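Long-range contact in racemase, putative (Roseobacter denitrificans, PDB 3TCS), which probably acts as a magnesium-dependent racemase or hydro-lyase of the enolase superfamily, and is seen with magnesium and D-alanine in its barrel pocket: residues R158-F166 with Y354-R362. Residues are numbered along the deposited sequence; the frame is centred on the assembly and turned at random.
Sequences RDTQGFTAF and YEIEDGHAR
Gly359 N donates to Gln161 O at 2.8 Å, the one direct hydrogen bond between 158-166 and 354-362. It is short but bent, 140° at the hydrogen, with the donor tilted from the carbonyl plane. Alongside it, Gly359 CA makes a CH-O contact with Gly162 O at 3.4 Å. Two glycines let the backbones come this close: Gly162, with positive phi just after the helix, and Gly359, inside the type I' turn Glu357-His360. The CA atoms of Gly162 and Asp358 are 4.1 Å apart, those of Phe163 and Gly359 3.9 Å. His360, the last residue of the turn, swings ND1 back to Asp358 O (2.9 Å), with the acceptor in its ring plane, which helps to hold the turn's shape.

The apolar part is small. Ile356 sets CG1 against Phe163 CZ at 4.0 Å, the two side chains crossing at about a right angle, while its CG2 lies against Gln161 O. Phe163 CG stands anti to its carbonyl carbon (chi1 -69°), which brings the far end of the ring back to Ile356.

Water bridges flank the direct bond. One water donates to Gln161 OE1 and accepts from Ile356 N; the bend of Gln161 at chi2 (-62°) carries OE1 alongside Ile356 CB. Another accepts from Thr164 N and donates to Gly359 O.

In the enolase-superfamily barrel, this joins the turn between helix 147-161 and parallel strand 165-169 to the type I' turn leading into strand 360-363. Both strands pair with 132-139, while Phe163 touches Ile336 and Ile356 packs on Phe334 of strand 332-335.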
# COMPACT_ATOMS: atom_id res chain seq x y z
N ARG B 158 4.42 0.22 -37.71
CA ARG B 158 5.28 1.34 -38.08
C ARG B 158 4.81 1.86 -39.43
O ARG B 158 4.65 3.07 -39.62
CB ARG B 158 6.73 0.86 -38.19
CG ARG B 158 7.71 1.94 -38.63
CD ARG B 158 9.03 1.33 -39.11
NE ARG B 158 8.86 0.65 -40.40
CZ ARG B 158 9.79 -0.07 -41.00
NH1 ARG B 158 10.99 -0.23 -40.45
NH2 ARG B 158 9.53 -0.63 -42.17
N ASP B 159 4.56 0.94 -40.36
CA ASP B 159 4.14 1.31 -41.70
C ASP B 159 2.68 1.72 -41.87
O ASP B 159 2.37 2.54 -42.73
CB ASP B 159 4.44 0.16 -42.68
CG ASP B 159 5.92 -0.17 -42.74
OD1 ASP B 159 6.75 0.76 -42.64
OD2 ASP B 159 6.25 -1.37 -42.91
N THR B 160 1.79 1.18 -41.05
CA THR B 160 0.37 1.52 -41.17
C THR B 160 -0.11 2.65 -40.26
O THR B 160 -1.02 3.40 -40.63
CB THR B 160 -0.53 0.29 -40.91
OG1 THR B 160 -0.29 -0.21 -39.59
CG2 THR B 160 -0.24 -0.81 -41.92
N GLN B 161 0.48 2.77 -39.08
CA GLN B 161 0.09 3.79 -38.10
C GLN B 161 1.05 4.98 -38.01
O GLN B 161 0.67 6.05 -37.51
CB GLN B 161 -0.05 3.16 -36.71
CG GLN B 161 -1.11 2.08 -36.58
CD GLN B 161 -2.51 2.58 -36.86
OE1 GLN B 161 -2.90 3.67 -36.43
NE2 GLN B 161 -3.30 1.77 -37.57
N GLY B 162 2.28 4.80 -38.46
CA GLY B 162 3.25 5.87 -38.43
C GLY B 162 4.09 5.99 -37.16
O GLY B 162 4.76 7.00 -36.97
N PHE B 163 4.04 4.99 -36.29
CA PHE B 163 4.82 5.04 -35.06
C PHE B 163 6.31 5.13 -35.39
O PHE B 163 6.76 4.51 -36.36
CB PHE B 163 4.61 3.78 -34.22
CG PHE B 163 3.24 3.66 -33.62
CD1 PHE B 163 2.82 4.53 -32.62
CD2 PHE B 163 2.38 2.65 -34.03
CE1 PHE B 163 1.56 4.40 -32.03
CE2 PHE B 163 1.12 2.50 -33.45
CZ PHE B 163 0.71 3.38 -32.45
N THR B 164 7.07 5.88 -34.60
CA THR B 164 8.51 6.00 -34.80
C THR B 164 9.27 5.71 -33.50
O THR B 164 10.45 6.04 -33.36
CB THR B 164 8.91 7.41 -35.30
OG1 THR B 164 8.54 8.39 -34.33
CG2 THR B 164 8.23 7.72 -36.63
N ALA B 165 8.58 5.07 -32.56
CA ALA B 165 9.15 4.69 -31.27
C ALA B 165 8.44 3.39 -30.87
O ALA B 165 7.24 3.25 -31.08
CB ALA B 165 8.92 5.78 -30.22
N PHE B 166 9.19 2.45 -30.30
CA PHE B 166 8.65 1.15 -29.93
C PHE B 166 9.27 0.61 -28.65
O PHE B 166 10.48 0.73 -28.45
CB PHE B 166 8.92 0.15 -31.05
CG PHE B 166 8.44 0.60 -32.40
CD1 PHE B 166 7.20 0.19 -32.87
CD2 PHE B 166 9.19 1.50 -33.15
CE1 PHE B 166 6.70 0.69 -34.08
CE2 PHE B 166 8.71 2.00 -34.36
CZ PHE B 166 7.46 1.59 -34.82
N TYR B 354 -8.60 7.20 -29.08
CA TYR B 354 -7.26 6.72 -29.39
C TYR B 354 -6.87 6.48 -30.85
O TYR B 354 -6.00 5.65 -31.12
CB TYR B 354 -6.99 5.46 -28.57
CG TYR B 354 -7.15 5.68 -27.08
CD1 TYR B 354 -6.49 6.74 -26.44
CD2 TYR B 354 -7.95 4.84 -26.30
CE1 TYR B 354 -6.63 6.95 -25.07
CE2 TYR B 354 -8.09 5.05 -24.93
CZ TYR B 354 -7.43 6.11 -24.32
OH TYR B 354 -7.54 6.31 -22.97
N GLU B 355 -7.50 7.18 -31.78
CA GLU B 355 -7.15 7.02 -33.18
C GLU B 355 -5.76 7.65 -33.35
O GLU B 355 -5.53 8.77 -32.88
CB GLU B 355 -8.15 7.75 -34.08
CG GLU B 355 -9.55 7.16 -34.06
CD GLU B 355 -10.50 7.89 -35.00
OE1 GLU B 355 -10.23 7.91 -36.22
OE2 GLU B 355 -11.51 8.45 -34.52
N ILE B 356 -4.85 6.94 -34.01
CA ILE B 356 -3.50 7.45 -34.21
C ILE B 356 -3.33 8.11 -35.57
O ILE B 356 -3.77 7.59 -36.59
CB ILE B 356 -2.45 6.31 -34.08
CG1 ILE B 356 -2.45 5.77 -32.65
CG2 ILE B 356 -1.06 6.83 -34.43
CD1 ILE B 356 -1.93 6.75 -31.62
N GLU B 357 -2.69 9.28 -35.57
CA GLU B 357 -2.43 10.04 -36.79
C GLU B 357 -0.91 10.11 -36.95
O GLU B 357 -0.24 10.85 -36.23
CB GLU B 357 -3.00 11.46 -36.67
CG GLU B 357 -4.44 11.52 -36.18
CD GLU B 357 -4.98 12.94 -36.09
OE1 GLU B 357 -5.85 13.18 -35.22
OE2 GLU B 357 -4.54 13.82 -36.88
N ASP B 358 -0.38 9.33 -37.89
CA ASP B 358 1.06 9.31 -38.14
C ASP B 358 1.88 9.26 -36.85
O ASP B 358 2.69 10.14 -36.58
CB ASP B 358 1.47 10.52 -38.98
CG ASP B 358 2.91 10.44 -39.45
OD1 ASP B 358 3.32 9.37 -39.95
OD2 ASP B 358 3.63 11.46 -39.34
N GLY B 359 1.64 8.23 -36.04
CA GLY B 359 2.38 8.07 -34.80
C GLY B 359 2.03 9.02 -33.67
O GLY B 359 2.71 9.04 -32.65
N HIS B 360 0.98 9.81 -33.85
CA HIS B 360 0.57 10.77 -32.83
C HIS B 360 -0.86 10.54 -32.38
O HIS B 360 -1.72 10.16 -33.17
CB HIS B 360 0.69 12.20 -33.35
CG HIS B 360 2.10 12.68 -33.51
ND1 HIS B 360 2.95 12.17 -34.47
CD2 HIS B 360 2.81 13.61 -32.84
CE1 HIS B 360 4.12 12.77 -34.38
NE2 HIS B 360 4.07 13.65 -33.39
N ALA B 361 -1.11 10.79 -31.09
CA ALA B 361 -2.44 10.68 -30.52
C ALA B 361 -2.90 12.13 -30.42
O ALA B 361 -2.08 13.04 -30.54
CB ALA B 361 -2.38 10.04 -29.14
N ARG B 362 -4.19 12.37 -30.21
CA ARG B 362 -4.66 13.74 -30.15
C ARG B 362 -5.58 14.10 -28.99
O ARG B 362 -6.51 13.37 -28.67
CB ARG B 362 -5.37 14.11 -31.45
CG ARG B 362 -5.94 15.53 -31.49
CD ARG B 362 -6.93 15.72 -32.63
NE ARG B 362 -6.30 15.70 -33.96
CZ ARG B 362 -5.61 16.71 -34.48
NH1 ARG B 362 -5.44 17.84 -33.80
NH2 ARG B 362 -5.09 16.59 -35.70
O HOH W 1 -5.46 4.46 -35.50
O HOH W 2 5.76 7.83 -32.87